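Local coordinates for FYVE, RhoGEF and PH domain-containing protein 5 (Homo sapiens, PDB 3MPX), which activates the small GTPase CDC42 by exchanging its bound GDP for GTP, through the DH (RhoGEF) domain to which these segments belong, at residues A[37-40]-A[41-45]; A[82-85]-A[86-89]; A[121-124]-A[125-129]. One frame throughout, in Å; residues are numbered along the deposited sequence.

Interaction 1: residues A[37-40]-A[41-45]; sequences YVEM and LQHLN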
ATOM      1  N   TYR A  37      -0.716   6.801  11.714  1.00  7.38           N
ATOM      2  CA  TYR A  37      -1.276   7.424  10.523  1.00  6.23           C
ATOM      3  C   TYR A  37      -1.725   8.854  10.800  1.00 15.09           C
ATOM      4  O   TYR A  37      -1.513   9.738   9.960  1.00 15.33           O
ATOM      5  CB  TYR A  37      -2.442   6.584  10.000  1.00  4.76           C
ATOM      6  CG  TYR A  37      -3.051   7.096   8.715  1.00  3.36           C
ATOM      7  CD1 TYR A  37      -2.314   7.116   7.527  1.00  4.44           C
ATOM      8  CD2 TYR A  37      -4.369   7.546   8.675  1.00  3.00           C
ATOM      9  CE1 TYR A  37      -2.873   7.583   6.336  1.00  3.48           C
ATOM     10  CE2 TYR A  37      -4.947   7.992   7.484  1.00  3.00           C
ATOM     11  CZ  TYR A  37      -4.195   8.007   6.318  1.00  7.46           C
ATOM     12  OH  TYR A  37      -4.761   8.416   5.141  1.00  3.51           O
ATOM     13  N   VAL A  38      -2.340   9.078  11.978  1.00 14.40           N
ATOM     14  CA  VAL A  38      -2.842  10.374  12.439  1.00 15.16           C
ATOM     15  C   VAL A  38      -1.647  11.300  12.738  1.00 26.19           C
ATOM     16  O   VAL A  38      -1.681  12.476  12.380  1.00 26.72           O
ATOM     17  CB  VAL A  38      -3.819  10.198  13.619  1.00 16.94           C
ATOM     18  CG1 VAL A  38      -4.126  11.526  14.298  1.00 17.00           C
ATOM     19  CG2 VAL A  38      -5.105   9.538  13.142  1.00 15.86           C
ATOM     20  N   GLU A  39      -0.563  10.734  13.299  1.00 26.76           N
ATOM     21  CA  GLU A  39       0.712  11.409  13.570  1.00 27.72           C
ATOM     22  C   GLU A  39       1.315  11.852  12.215  1.00 32.59           C
ATOM     23  O   GLU A  39       1.819  12.968  12.087  1.00 33.20           O
ATOM     24  CB  GLU A  39       1.653  10.419  14.300  1.00 29.38           C
ATOM     25  CG  GLU A  39       3.113  10.847  14.447  1.00 42.14           C
ATOM     26  CD  GLU A  39       3.493  11.672  15.664  1.00 71.29           C
ATOM     27  OE1 GLU A  39       4.697  11.998  15.794  1.00 74.99           O
ATOM     28  OE2 GLU A  39       2.603  11.994  16.487  1.00 67.72           O
HETATM   29  N   MSE A  40       1.224  10.981  11.209  1.00 28.31           N
HETATM   30  CA  MSE A  40       1.722  11.232   9.875  1.00 28.14           C
HETATM   31  C   MSE A  40       0.895  12.293   9.179  1.00 25.86           C
HETATM   32  O   MSE A  40       1.472  13.164   8.529  1.00 25.96           O
HETATM   33  CB  MSE A  40       1.753   9.923   9.074  1.00 32.20           C
HETATM   34  CG  MSE A  40       2.446  10.048   7.727  1.00 42.56           C
HETATM   35 SE   MSE A  40       1.194  10.635   6.348  1.00 54.79          SE
HETATM   36  CE  MSE A  40       0.457   8.904   5.862  1.00 51.18           C
ATOM     37  N   LEU A  41      -0.444  12.238   9.309  1.00 17.42           N
ATOM     38  CA  LEU A  41      -1.306  13.229   8.657  1.00 15.86           C
ATOM     39  C   LEU A  41      -1.131  14.607   9.260  1.00 20.83           C
ATOM     40  O   LEU A  41      -1.286  15.598   8.547  1.00 21.69           O
ATOM     41  CB  LEU A  41      -2.796  12.843   8.659  1.00 14.67           C
ATOM     42  CG  LEU A  41      -3.238  11.624   7.852  1.00 16.11           C
ATOM     43  CD1 LEU A  41      -4.676  11.363   8.103  1.00 15.66           C
ATOM     44  CD2 LEU A  41      -3.022  11.817   6.368  1.00 14.51           C
ATOM     45  N   GLN A  42      -0.795  14.653  10.568  1.00 17.12           N
ATOM     46  CA  GLN A  42      -0.539  15.834  11.391  1.00 16.46           C
ATOM     47  C   GLN A  42       0.613  16.618  10.773  1.00 20.52           C
ATOM     48  O   GLN A  42       0.393  17.730  10.294  1.00 18.92           O
ATOM     49  CB  GLN A  42      -0.194  15.393  12.832  1.00 17.54           C
ATOM     50  CG  GLN A  42      -0.123  16.505  13.877  1.00 42.00           C
ATOM     51  CD  GLN A  42      -1.447  16.749  14.559  1.00 78.39           C
ATOM     52  OE1 GLN A  42      -1.864  17.904  14.757  1.00 78.97           O
ATOM     53  NE2 GLN A  42      -2.137  15.673  14.953  1.00 70.67           N
ATOM     54  N   HIS A  43       1.814  15.997  10.725  1.00 19.91           N
ATOM     55  CA  HIS A  43       3.085  16.539  10.211  1.00 21.49           C
ATOM     56  C   HIS A  43       3.045  16.833   8.727  1.00 24.22           C
ATOM     57  O   HIS A  43       3.788  17.696   8.251  1.00 22.99           O
ATOM     58  CB  HIS A  43       4.253  15.604  10.563  1.00 23.92           C
ATOM     59  CG  HIS A  43       4.464  15.522  12.051  1.00 28.77           C
ATOM     60  ND1 HIS A  43       4.149  14.370  12.767  1.00 30.84           N
ATOM     61  CD2 HIS A  43       4.836  16.491  12.926  1.00 31.15           C
ATOM     62  CE1 HIS A  43       4.386  14.659  14.037  1.00 30.54           C
ATOM     63  NE2 HIS A  43       4.797  15.924  14.184  1.00 31.07           N
ATOM     64  N   LEU A  44       2.143  16.155   8.000  1.00 19.93           N
ATOM     65  CA  LEU A  44       1.915  16.419   6.600  1.00 18.82           C
ATOM     66  C   LEU A  44       1.226  17.782   6.488  1.00 23.94           C
ATOM     67  O   LEU A  44       1.632  18.610   5.680  1.00 23.66           O
ATOM     68  CB  LEU A  44       1.032  15.327   6.004  1.00 18.58           C
ATOM     69  CG  LEU A  44       0.909  15.332   4.475  1.00 22.72           C
ATOM     70  CD1 LEU A  44       2.244  15.042   3.794  1.00 21.60           C
ATOM     71  CD2 LEU A  44      -0.101  14.341   4.040  1.00 25.25           C
ATOM     72  N   ASN A  45       0.217  18.032   7.333  1.00 21.33           N
ATOM     73  CA  ASN A  45      -0.543  19.276   7.321  1.00 21.11           C
ATOM     74  C   ASN A  45       0.274  20.476   7.787  1.00 26.11           C
ATOM     75  O   ASN A  45       0.083  21.580   7.274  1.00 25.71           O
ATOM     76  CB  ASN A  45      -1.797  19.118   8.146  1.00 19.41           C
ATOM     77  CG  ASN A  45      -2.915  18.603   7.310  1.00 31.96           C
ATOM     78  OD1 ASN A  45      -3.614  19.371   6.654  1.00 29.22           O
ATOM     79  ND2 ASN A  45      -3.034  17.289   7.221  1.00 21.43           N
TER
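Leu-41 lies over one face of the Tyr-37 ring, one turn further along the same helix. Its CB sits near the tyrosine's own carbonyl oxygen, Tyr-37 O. CG makes a CH-pi contact, 4.1 Å from the centroid of the Tyr-37 ring and 15° off the ring normal. CD1 reaches toward the far part of the ring, and Leu-41 CD1 is 3.4 Å from Tyr-37 CE2. CD2 comes close to the tip, with Leu-41 CD2 4.0 Å from Tyr-37 OH. The tyrosine's CG stands opposite its backbone N (chi1 -177°), which sends the ring along the helix side beside Leu-41. Tyr-37 OH is hydrogen-bonded to Val-169 O of helix 162-184. With an alanine in place of Tyr-37, Leu-41 would probably lose the ring it packs on, and Val-169 O its hydroxyl partner.

Across the helix, His-43 ND1 lies 2.8 Å from Glu-39 O in a weak, bent hydrogen bond. Its CE1 approaches the Glu-39 carboxylate, whose plane is turned 69° from the ring. One turn on, Asn-45 ND2 donates to Leu-41 O at 2.8 Å in a nearly straight bond. Asn-45 N bonds the same oxygen from the opposite face of its plane. The backbone repeats the i to i+4 bonds of an alpha helix. This is packing within helix 21-59 of the all-helical DH domain, with Tyr-37 and Leu-41 turned to its interior.

Interaction 2: residues A[82-85]-A[86-89]; sequences IHDL and HQGI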
ATOM      1  N   ILE A  82      -9.037  15.198   5.615  1.00 10.68           N
ATOM      2  CA  ILE A  82      -8.649  13.805   5.850  1.00 10.45           C
ATOM      3  C   ILE A  82      -8.081  13.689   7.249  1.00 15.05           C
ATOM      4  O   ILE A  82      -8.512  12.821   7.991  1.00 14.70           O
ATOM      5  CB  ILE A  82      -7.710  13.235   4.748  1.00 13.08           C
ATOM      6  CG1 ILE A  82      -8.472  13.061   3.420  1.00 12.08           C
ATOM      7  CG2 ILE A  82      -7.057  11.901   5.177  1.00 13.93           C
ATOM      8  CD1 ILE A  82      -7.632  13.323   2.126  1.00 12.84           C
ATOM      9  N   HIS A  83      -7.177  14.598   7.633  1.00 14.04           N
ATOM     10  CA  HIS A  83      -6.595  14.629   8.975  1.00 15.26           C
ATOM     11  C   HIS A  83      -7.690  14.593  10.080  1.00 20.01           C
ATOM     12  O   HIS A  83      -7.601  13.786  11.012  1.00 19.55           O
ATOM     13  CB  HIS A  83      -5.686  15.853   9.137  1.00 16.63           C
ATOM     14  CG  HIS A  83      -5.074  15.976  10.501  1.00 21.48           C
ATOM     15  ND1 HIS A  83      -5.041  17.185  11.164  1.00 24.02           N
ATOM     16  CD2 HIS A  83      -4.511  15.030  11.293  1.00 24.77           C
ATOM     17  CE1 HIS A  83      -4.461  16.944  12.329  1.00 24.15           C
ATOM     18  NE2 HIS A  83      -4.126  15.663  12.455  1.00 24.76           N
ATOM     19  N   ASP A  84      -8.739  15.432   9.925  1.00 15.96           N
ATOM     20  CA  ASP A  84      -9.849  15.554  10.848  1.00 15.31           C
ATOM     21  C   ASP A  84     -10.654  14.281  10.894  1.00 20.51           C
ATOM     22  O   ASP A  84     -11.060  13.861  11.991  1.00 22.14           O
ATOM     23  CB  ASP A  84     -10.735  16.760  10.477  1.00 17.58           C
ATOM     24  CG  ASP A  84     -10.093  18.137  10.668  1.00 39.75           C
ATOM     25  OD1 ASP A  84      -9.105  18.241  11.450  1.00 43.12           O
ATOM     26  OD2 ASP A  84     -10.591  19.119  10.059  1.00 47.02           O
ATOM     27  N   LEU A  85     -10.844  13.633   9.717  1.00 15.34           N
ATOM     28  CA  LEU A  85     -11.592  12.381   9.593  1.00 14.98           C
ATOM     29  C   LEU A  85     -10.942  11.294  10.426  1.00 21.07           C
ATOM     30  O   LEU A  85     -11.630  10.641  11.215  1.00 22.73           O
ATOM     31  CB  LEU A  85     -11.746  11.950   8.112  1.00 14.83           C
ATOM     32  CG  LEU A  85     -11.935  10.453   7.794  1.00 19.57           C
ATOM     33  CD1 LEU A  85     -13.322   9.953   8.157  1.00 19.53           C
ATOM     34  CD2 LEU A  85     -11.620  10.158   6.345  1.00 21.82           C
ATOM     35  N   HIS A  86      -9.613  11.146  10.288  1.00 16.72           N
ATOM     36  CA  HIS A  86      -8.828  10.131  10.965  1.00 16.16           C
ATOM     37  C   HIS A  86      -8.579  10.478  12.430  1.00 21.48           C
ATOM     38  O   HIS A  86      -8.572   9.563  13.269  1.00 21.14           O
ATOM     39  CB  HIS A  86      -7.558   9.831  10.175  1.00 16.19           C
ATOM     40  CG  HIS A  86      -7.886   9.178   8.865  1.00 19.00           C
ATOM     41  ND1 HIS A  86      -8.119   7.819   8.774  1.00 20.62           N
ATOM     42  CD2 HIS A  86      -8.130   9.739   7.661  1.00 20.20           C
ATOM     43  CE1 HIS A  86      -8.426   7.592   7.507  1.00 19.64           C
ATOM     44  NE2 HIS A  86      -8.461   8.717   6.808  1.00 19.87           N
ATOM     45  N   GLN A  87      -8.486  11.788  12.768  1.00 18.46           N
ATOM     46  CA  GLN A  87      -8.390  12.208  14.172  1.00 18.45           C
ATOM     47  C   GLN A  87      -9.634  11.659  14.933  1.00 19.51           C
ATOM     48  O   GLN A  87      -9.475  11.077  16.003  1.00 18.92           O
ATOM     49  CB  GLN A  87      -8.310  13.737  14.303  1.00 20.14           C
ATOM     50  CG  GLN A  87      -6.884  14.251  14.394  1.00 47.36           C
ATOM     51  CD  GLN A  87      -6.808  15.759  14.484  1.00 75.90           C
ATOM     52  OE1 GLN A  87      -7.396  16.504  13.681  1.00 69.27           O
ATOM     53  NE2 GLN A  87      -6.022  16.245  15.434  1.00 74.84           N
ATOM     54  N   GLY A  88     -10.813  11.760  14.310  1.00 13.38           N
ATOM     55  CA  GLY A  88     -12.067  11.248  14.844  1.00 13.21           C
ATOM     56  C   GLY A  88     -12.129   9.739  14.971  1.00 19.08           C
ATOM     57  O   GLY A  88     -12.585   9.246  16.009  1.00 19.25           O
ATOM     58  N   ILE A  89     -11.696   8.993  13.896  1.00 15.64           N
ATOM     59  CA  ILE A  89     -11.621   7.525  13.829  1.00 15.17           C
ATOM     60  C   ILE A  89     -10.756   7.035  15.021  1.00 21.69           C
ATOM     61  O   ILE A  89     -11.208   6.188  15.784  1.00 22.53           O
ATOM     62  CB  ILE A  89     -11.092   7.034  12.436  1.00 17.53           C
ATOM     63  CG1 ILE A  89     -12.203   7.084  11.377  1.00 17.20           C
ATOM     64  CG2 ILE A  89     -10.473   5.616  12.505  1.00 17.38           C
ATOM     65  CD1 ILE A  89     -11.781   6.810   9.959  1.00 20.92           C
TER
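Ile-82 O accepts from His-86 N at 3.0 Å, the first of four successive i to i+4 backbone bonds that run to Ile-89 N and Leu-85 O. The segment is regular alpha helix within helix 66-98 of the helical DH domain. His-86 is the central side chain. Its CG lies beside the backbone N (chi1 -67°), and this brings the ring alongside both Ile-82 and Leu-85. Leu-85 CG lies over one ring face, 4.2 Å from the His-86 centroid and 24° off the normal. Ile-82 comes in with its CG2 branch, which is 3.5 Å from His-86 CD2.

Both ring nitrogens are satisfied from other helices. His-86 ND1 is hydrogen-bonded to Glu-34 OE2 and NE2 to His-120 NE2. The two bonds probably fix the rotation of this buried ring and tie three helices together. The nearby Glu-34 carboxylate would tend to raise the basicity of the imidazole.

Further round the helix, the flat end of Gln-87 stacks over one face of the His-83 ring, with the two planes 18° apart. The same turn places the Asp-84 carboxylate side by side with Gln-87, the groups nearly coplanar. Leu-85 and Ile-89 run in the same direction one turn apart. They face helix 117-138 and the loop residue Arg-113, and the closest atoms of their side chains are Leu-85 CD1 and Ile-89 CD1, 3.9 Å apart.

Interaction 3: residues A[121-124]-A[125-129]; sequences ATHI and LQFDR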
ATOM      1  N   ALA A 121     -11.918   9.908  -1.766  1.00  6.62           N
ATOM      2  CA  ALA A 121     -12.337   9.739  -3.157  1.00  7.19           C
ATOM      3  C   ALA A 121     -12.010  10.980  -3.985  1.00 14.04           C
ATOM      4  O   ALA A 121     -11.485  10.866  -5.092  1.00 13.03           O
ATOM      5  CB  ALA A 121     -13.826   9.477  -3.202  1.00  8.02           C
ATOM      6  N   THR A 122     -12.290  12.166  -3.415  1.00 12.27           N
ATOM      7  CA  THR A 122     -12.044  13.476  -4.007  1.00 12.40           C
ATOM      8  C   THR A 122     -10.535  13.720  -4.140  1.00 16.43           C
ATOM      9  O   THR A 122     -10.103  14.265  -5.153  1.00 17.03           O
ATOM     10  CB  THR A 122     -12.773  14.523  -3.158  1.00 24.21           C
ATOM     11  OG1 THR A 122     -14.168  14.353  -3.371  1.00 28.20           O
ATOM     12  CG2 THR A 122     -12.404  15.930  -3.507  1.00 24.26           C
ATOM     13  N   HIS A 123      -9.743  13.301  -3.123  1.00 11.82           N
ATOM     14  CA  HIS A 123      -8.288  13.454  -3.112  1.00 10.63           C
ATOM     15  C   HIS A 123      -7.668  12.613  -4.205  1.00 10.99           C
ATOM     16  O   HIS A 123      -6.873  13.126  -4.980  1.00  8.33           O
ATOM     17  CB  HIS A 123      -7.701  13.090  -1.746  1.00 11.81           C
ATOM     18  CG  HIS A 123      -6.206  13.239  -1.661  1.00 15.37           C
ATOM     19  ND1 HIS A 123      -5.404  12.226  -1.140  1.00 17.31           N
ATOM     20  CD2 HIS A 123      -5.419  14.281  -2.013  1.00 16.49           C
ATOM     21  CE1 HIS A 123      -4.168  12.687  -1.190  1.00 16.39           C
ATOM     22  NE2 HIS A 123      -4.126  13.915  -1.714  1.00 16.58           N
ATOM     23  N   ILE A 124      -8.084  11.336  -4.294  1.00  7.99           N
ATOM     24  CA  ILE A 124      -7.660  10.345  -5.285  1.00  7.67           C
ATOM     25  C   ILE A 124      -7.921  10.877  -6.707  1.00 12.69           C
ATOM     26  O   ILE A 124      -7.014  10.826  -7.529  1.00 13.58           O
ATOM     27  CB  ILE A 124      -8.439   9.026  -5.002  1.00 11.01           C
ATOM     28  CG1 ILE A 124      -7.736   8.180  -3.911  1.00 11.11           C
ATOM     29  CG2 ILE A 124      -8.668   8.219  -6.277  1.00 12.45           C
ATOM     30  CD1 ILE A 124      -8.598   7.159  -3.233  1.00 12.22           C
ATOM     31  N   LEU A 125      -9.145  11.415  -6.969  1.00  8.03           N
ATOM     32  CA  LEU A 125      -9.593  11.933  -8.264  1.00  7.42           C
ATOM     33  C   LEU A 125      -8.720  13.040  -8.833  1.00 10.88           C
ATOM     34  O   LEU A 125      -8.601  13.132 -10.056  1.00 10.07           O
ATOM     35  CB  LEU A 125     -11.064  12.424  -8.216  1.00  7.17           C
ATOM     36  CG  LEU A 125     -12.164  11.352  -8.140  1.00  9.79           C
ATOM     37  CD1 LEU A 125     -13.444  11.949  -7.794  1.00  9.25           C
ATOM     38  CD2 LEU A 125     -12.293  10.557  -9.410  1.00 10.82           C
ATOM     39  N   GLN A 126      -8.120  13.875  -7.974  1.00  8.32           N
ATOM     40  CA  GLN A 126      -7.254  14.977  -8.436  1.00  8.43           C
ATOM     41  C   GLN A 126      -5.763  14.808  -8.035  1.00 14.96           C
ATOM     42  O   GLN A 126      -4.933  15.656  -8.382  1.00 16.00           O
ATOM     43  CB  GLN A 126      -7.806  16.346  -7.991  1.00  8.78           C
ATOM     44  CG  GLN A 126      -8.017  16.478  -6.498  1.00 11.43           C
ATOM     45  CD  GLN A 126      -9.055  17.517  -6.186  1.00 27.40           C
ATOM     46  OE1 GLN A 126      -8.923  18.712  -6.512  1.00 20.77           O
ATOM     47  NE2 GLN A 126     -10.082  17.087  -5.487  1.00 23.63           N
ATOM     48  N   PHE A 127      -5.429  13.677  -7.388  1.00 12.12           N
ATOM     49  CA  PHE A 127      -4.099  13.308  -6.896  1.00 11.76           C
ATOM     50  C   PHE A 127      -2.968  13.596  -7.919  1.00 19.78           C
ATOM     51  O   PHE A 127      -2.165  14.504  -7.691  1.00 20.61           O
ATOM     52  CB  PHE A 127      -4.110  11.830  -6.466  1.00 12.55           C
ATOM     53  CG  PHE A 127      -2.940  11.398  -5.627  1.00 13.88           C
ATOM     54  CD1 PHE A 127      -3.005  11.444  -4.242  1.00 17.14           C
ATOM     55  CD2 PHE A 127      -1.774  10.915  -6.224  1.00 16.26           C
ATOM     56  CE1 PHE A 127      -1.906  11.051  -3.462  1.00 18.28           C
ATOM     57  CE2 PHE A 127      -0.678  10.520  -5.446  1.00 18.58           C
ATOM     58  CZ  PHE A 127      -0.754  10.581  -4.072  1.00 16.78           C
ATOM     59  N   ASP A 128      -2.918  12.855  -9.040  1.00 17.61           N
ATOM     60  CA  ASP A 128      -1.866  13.013 -10.043  1.00 17.45           C
ATOM     61  C   ASP A 128      -1.776  14.451 -10.607  1.00 23.49           C
ATOM     62  O   ASP A 128      -0.665  14.900 -10.913  1.00 23.87           O
ATOM     63  CB  ASP A 128      -2.030  11.996 -11.198  1.00 18.26           C
ATOM     64  CG  ASP A 128      -1.976  10.512 -10.853  1.00 21.00           C
ATOM     65  OD1 ASP A 128      -1.249  10.140  -9.905  1.00 20.93           O
ATOM     66  OD2 ASP A 128      -2.586   9.710 -11.592  1.00 26.28           O
ATOM     67  N   ARG A 129      -2.930  15.164 -10.733  1.00 19.97           N
ATOM     68  CA  ARG A 129      -3.029  16.521 -11.296  1.00 19.29           C
ATOM     69  C   ARG A 129      -2.293  17.537 -10.428  1.00 22.97           C
ATOM     70  O   ARG A 129      -1.398  18.216 -10.934  1.00 22.54           O
ATOM     71  CB  ARG A 129      -4.514  16.936 -11.507  1.00 18.84           C
ATOM     72  CG  ARG A 129      -4.746  18.197 -12.359  1.00 21.71           C
TER
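His-123 and Phe-127 both carry CG opposite their backbone N (chi1 -179° and -165°), and this brings their rings together one turn apart on helix 117-138. The result is an offset edge-to-face pair inside the helical DH domain. Phe-127 turns its edge to one face of the His-123 ring. The centroids are 5.2 Å apart and the planes meet at 72°. The CD1-CE1 side of the Phe-127 ring does the touching; Phe-127 CD1 is 3.5 Å from His-123 CE1. The imidazole is also held from its far end, because His-123 NE2 is hydrogen-bonded to Tyr-130 OH. Val-169 of helix 162-184 and Leu-79 and Ile-82 of helix 66-98 pack on His-123, and Val-170 of helix 162-184 packs on Phe-127.

The helix is kinked here, as the N atoms of Asp-128 and Arg-129 make no bond to the turn before. The irregularity starts at Gln-126, whose backbone N makes only weak bonds, to Thr-122 O and His-123 O. Phe-127 N bonds to Ile-124 O, a three-residue step, from well above the carbonyl plane.

The Gln-126 side chain folds back over this region. Its CG sits between the backbone N and the carbonyl carbon, and the chain then runs out extended beside Thr-122. Thr-122 OG1 points elsewhere, to Asp-118 O. The amide meets the methyl and the backbone carbonyl of Thr-122. Gln-126 NE2 lies 3.3 Å from Thr-122 CG2. Gln-126 NE2 donates to Thr-122 O at 2.8 Å in a nearly straight bond, from above the carbonyl plane.

How the interactions relate
The three interactions come in series along the chain, one each on helices 21-59, 66-98 and 117-138 of the DH domain. Interactions 1 and 2 have centres about 10 Å apart and touch directly. Tyr-37 meets His-86 edge-to-face, and Gln-42 and Asn-45 pack on His-83. Interaction 3 lies about 18 Å from each of the others, centre to centre. It touches interaction 2 where Ile-82 CD1 packs on His-123 CB, but it does not touch interaction 1. Helix 66-98 thus links the other two at these points. Val-169 of helix 162-184 contacts residues of both interactions 1 and 3. They join neighbouring helices of the domain that acts as exchange factor for CDC42.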